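Local atomic coordinates of 3',5'-cyclic-nucleotide phosphodiesterase 1 (Saccharomyces cerevisiae, PDB entry 4OJV), a protein that belongs to the class II cyclic-nucleotide phosphodiesterases of the metallo-hydrolase clan and holds two zinc ions. Residues R337-I340 with L341-R345. Residues are numbered along the deposited sequence; the frame is centred on the assembly and turned at random.
Sequences RLTI and LEELR
Leu341 makes the first of four successive i to i+4 bonds with which 341-345 continues the alpha-helix that already runs through 337-340, its N donating to Arg337 O at 3.0 Å. The helix, 336-350, is the crossover of a beta-alpha-beta unit between strands 321-325 and 357-360, in a family of the metallo-hydrolase clan, and its turns illustrate how one helix serves sheet and solvent at once. With CG anti to the backbone N (chi1 -175°), the Leu341 side chain packs on Ile358 and Ile360 of the sheet. Glu342, on the exposed side, bonds through its N to Leu338 O, and its CG passes 3.3 Å from that same oxygen before the extended chain carries the carboxylate to a salt bridge with Arg334. Glu343 follows, its N hydrogen-bonded to Thr339 O at 2.9 Å. Here the side chains of Thr339 and Glu343 run alongside each other in the same direction, and the methyl CG2 of the threonine lies 3.5 Å from Glu343 OE2, a van der Waals contact. The other carboxylate oxygen, OE1, accepts from the backbone N of Leu284, which helps fix the rotation of the group. Leu344 turns back into the interior, reaching Pro297, Leu300 and Ile301 of helix 297-311 as well as Ile358. Its N meets Ile340 O at 2.8 Å, nearly in line with the carbonyl, and the two buried side chains lie side by side, CG2 of Ile340 3.6 Å from CD1 of Leu344. Arg345 closes the next turn, N to Leu341 O, while its NH2 reaches Ile358 O; the side chain, extended beyond CG, runs back along the helix so that Leu341 CG sits over the centre of one guanidinium face, 3.7 Å above its plane.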
ATOM      1  N   ARG A 337     -16.271  -8.193   9.899  1.00 10.19           N
ATOM      2  CA  ARG A 337     -17.077  -8.451   8.710  1.00 10.64           C
ATOM      3  C   ARG A 337     -18.245  -9.381   9.046  1.00 10.59           C
ATOM      4  O   ARG A 337     -19.346  -9.210   8.522  1.00 10.95           O
ATOM      5  CB  ARG A 337     -16.223  -9.059   7.607  1.00 10.94           C
ATOM      6  CG  ARG A 337     -15.158  -8.094   7.100  1.00 10.43           C
ATOM      7  CD  ARG A 337     -14.176  -8.752   6.154  1.00 10.95           C
ATOM      8  NE  ARG A 337     -13.453  -9.851   6.792  1.00 10.76           N
ATOM      9  CZ  ARG A 337     -12.653 -10.686   6.145  1.00 11.07           C
ATOM     10  NH1 ARG A 337     -12.455 -10.534   4.837  1.00 12.06           N
ATOM     11  NH2 ARG A 337     -12.056 -11.674   6.803  1.00 12.47           N
ATOM     12  N   LEU A 338     -17.998 -10.356   9.921  1.00 11.51           N
ATOM     13  CA  LEU A 338     -19.050 -11.281  10.343  1.00 12.17           C
ATOM     14  C   LEU A 338     -20.051 -10.570  11.248  1.00 12.06           C
ATOM     15  O   LEU A 338     -21.261 -10.731  11.085  1.00 13.71           O
ATOM     16  CB  LEU A 338     -18.447 -12.514  11.019  1.00 13.56           C
ATOM     17  CG  LEU A 338     -17.534 -13.378  10.135  1.00 13.78           C
ATOM     18  CD1 LEU A 338     -16.890 -14.509  10.925  1.00 16.07           C
ATOM     19  CD2 LEU A 338     -18.287 -13.912   8.924  1.00 15.57           C
ATOM     20  N   THR A 339     -19.549  -9.777  12.196  1.00 12.08           N
ATOM     21  CA  THR A 339     -20.417  -8.993  13.073  1.00 12.15           C
ATOM     22  C   THR A 339     -21.333  -8.078  12.261  1.00 12.12           C
ATOM     23  O   THR A 339     -22.552  -8.050  12.452  1.00 13.40           O
ATOM     24  CB  THR A 339     -19.575  -8.170  14.056  1.00 12.72           C
ATOM     25  OG1 THR A 339     -18.756  -9.060  14.820  1.00 13.89           O
ATOM     26  CG2 THR A 339     -20.446  -7.311  14.971  1.00 13.99           C
ATOM     27  N   ILE A 340     -20.733  -7.332  11.338  1.00 12.08           N
ATOM     28  CA  ILE A 340     -21.469  -6.395  10.490  1.00 12.23           C
ATOM     29  C   ILE A 340     -22.503  -7.107   9.618  1.00 12.09           C
ATOM     30  O   ILE A 340     -23.640  -6.645   9.495  1.00 12.33           O
ATOM     31  CB  ILE A 340     -20.480  -5.554   9.645  1.00 12.54           C
ATOM     32  CG1 ILE A 340     -19.827  -4.494  10.537  1.00 12.95           C
ATOM     33  CG2 ILE A 340     -21.145  -4.933   8.424  1.00 13.82           C
ATOM     34  CD1 ILE A 340     -18.517  -3.946   9.998  1.00 12.84           C
ATOM     35  N   LEU A 341     -22.119  -8.244   9.043  1.00 12.18           N
ATOM     36  CA  LEU A 341     -23.049  -8.993   8.201  1.00 13.20           C
ATOM     37  C   LEU A 341     -24.286  -9.412   9.011  1.00 13.82           C
ATOM     38  O   LEU A 341     -25.426  -9.247   8.561  1.00 14.46           O
ATOM     39  CB  LEU A 341     -22.361 -10.202   7.568  1.00 13.75           C
ATOM     40  CG  LEU A 341     -23.164 -11.016   6.558  1.00 13.40           C
ATOM     41  CD1 LEU A 341     -23.613 -10.164   5.378  1.00 15.42           C
ATOM     42  CD2 LEU A 341     -22.341 -12.205   6.091  1.00 14.98           C
ATOM     43  N   GLU A 342     -24.055  -9.926  10.216  1.00 13.58           N
ATOM     44  CA  GLU A 342     -25.156 -10.349  11.083  1.00 14.87           C
ATOM     45  C   GLU A 342     -26.033  -9.185  11.495  1.00 14.40           C
ATOM     46  O   GLU A 342     -27.258  -9.289  11.483  1.00 15.77           O
ATOM     47  CB  GLU A 342     -24.588 -11.028  12.315  1.00 16.61           C
ATOM     48  CG  GLU A 342     -23.995 -12.383  12.012  1.00 21.64           C
ATOM     49  CD  GLU A 342     -23.266 -12.971  13.191  1.00 26.09           C
ATOM     50  OE1 GLU A 342     -23.130 -12.270  14.218  1.00 29.75           O
ATOM     51  OE2 GLU A 342     -22.829 -14.137  13.086  1.00 32.57           O
ATOM     52  N   GLU A 343     -25.405  -8.066  11.841  1.00 13.93           N
ATOM     53  CA  GLU A 343     -26.124  -6.863  12.245  1.00 14.01           C
ATOM     54  C   GLU A 343     -26.956  -6.289  11.109  1.00 14.65           C
ATOM     55  O   GLU A 343     -28.117  -5.905  11.306  1.00 16.15           O
ATOM     56  CB  GLU A 343     -25.162  -5.822  12.832  1.00 14.13           C
ATOM     57  CG  GLU A 343     -24.585  -6.273  14.168  1.00 15.48           C
ATOM     58  CD  GLU A 343     -23.534  -5.343  14.744  1.00 14.41           C
ATOM     59  OE1 GLU A 343     -22.980  -4.487  14.021  1.00 14.57           O
ATOM     60  OE2 GLU A 343     -23.248  -5.470  15.952  1.00 15.91           O
ATOM     61  N   LEU A 344     -26.380  -6.251   9.910  1.00 13.96           N
ATOM     62  CA  LEU A 344     -27.116  -5.764   8.745  1.00 14.18           C
ATOM     63  C   LEU A 344     -28.315  -6.652   8.415  1.00 13.55           C
ATOM     64  O   LEU A 344     -29.410  -6.144   8.142  1.00 15.38           O
ATOM     65  CB  LEU A 344     -26.198  -5.652   7.528  1.00 13.41           C
ATOM     66  CG  LEU A 344     -25.193  -4.500   7.540  1.00 13.26           C
ATOM     67  CD1 LEU A 344     -24.173  -4.688   6.428  1.00 14.12           C
ATOM     68  CD2 LEU A 344     -25.875  -3.155   7.402  1.00 13.63           C
ATOM     69  N   ARG A 345     -28.113  -7.963   8.441  1.00 14.44           N
ATOM     70  CA  ARG A 345     -29.204  -8.898   8.143  1.00 14.62           C
ATOM     71  C   ARG A 345     -30.322  -8.800   9.181  1.00 16.07           C
ATOM     72  O   ARG A 345     -31.510  -8.833   8.830  1.00 18.36           O
ATOM     73  CB  ARG A 345     -28.678 -10.324   8.027  1.00 15.50           C
ATOM     74  CG  ARG A 345     -27.904 -10.561   6.743  1.00 14.88           C
ATOM     75  CD  ARG A 345     -27.317 -11.958   6.708  1.00 15.25           C
ATOM     76  NE  ARG A 345     -26.668 -12.222   5.425  1.00 14.34           N
ATOM     77  CZ  ARG A 345     -25.812 -13.213   5.203  1.00 14.63           C
ATOM     78  NH1 ARG A 345     -25.471 -14.043   6.181  1.00 16.84           N
ATOM     79  NH2 ARG A 345     -25.278 -13.372   3.999  1.00 15.64           N
TER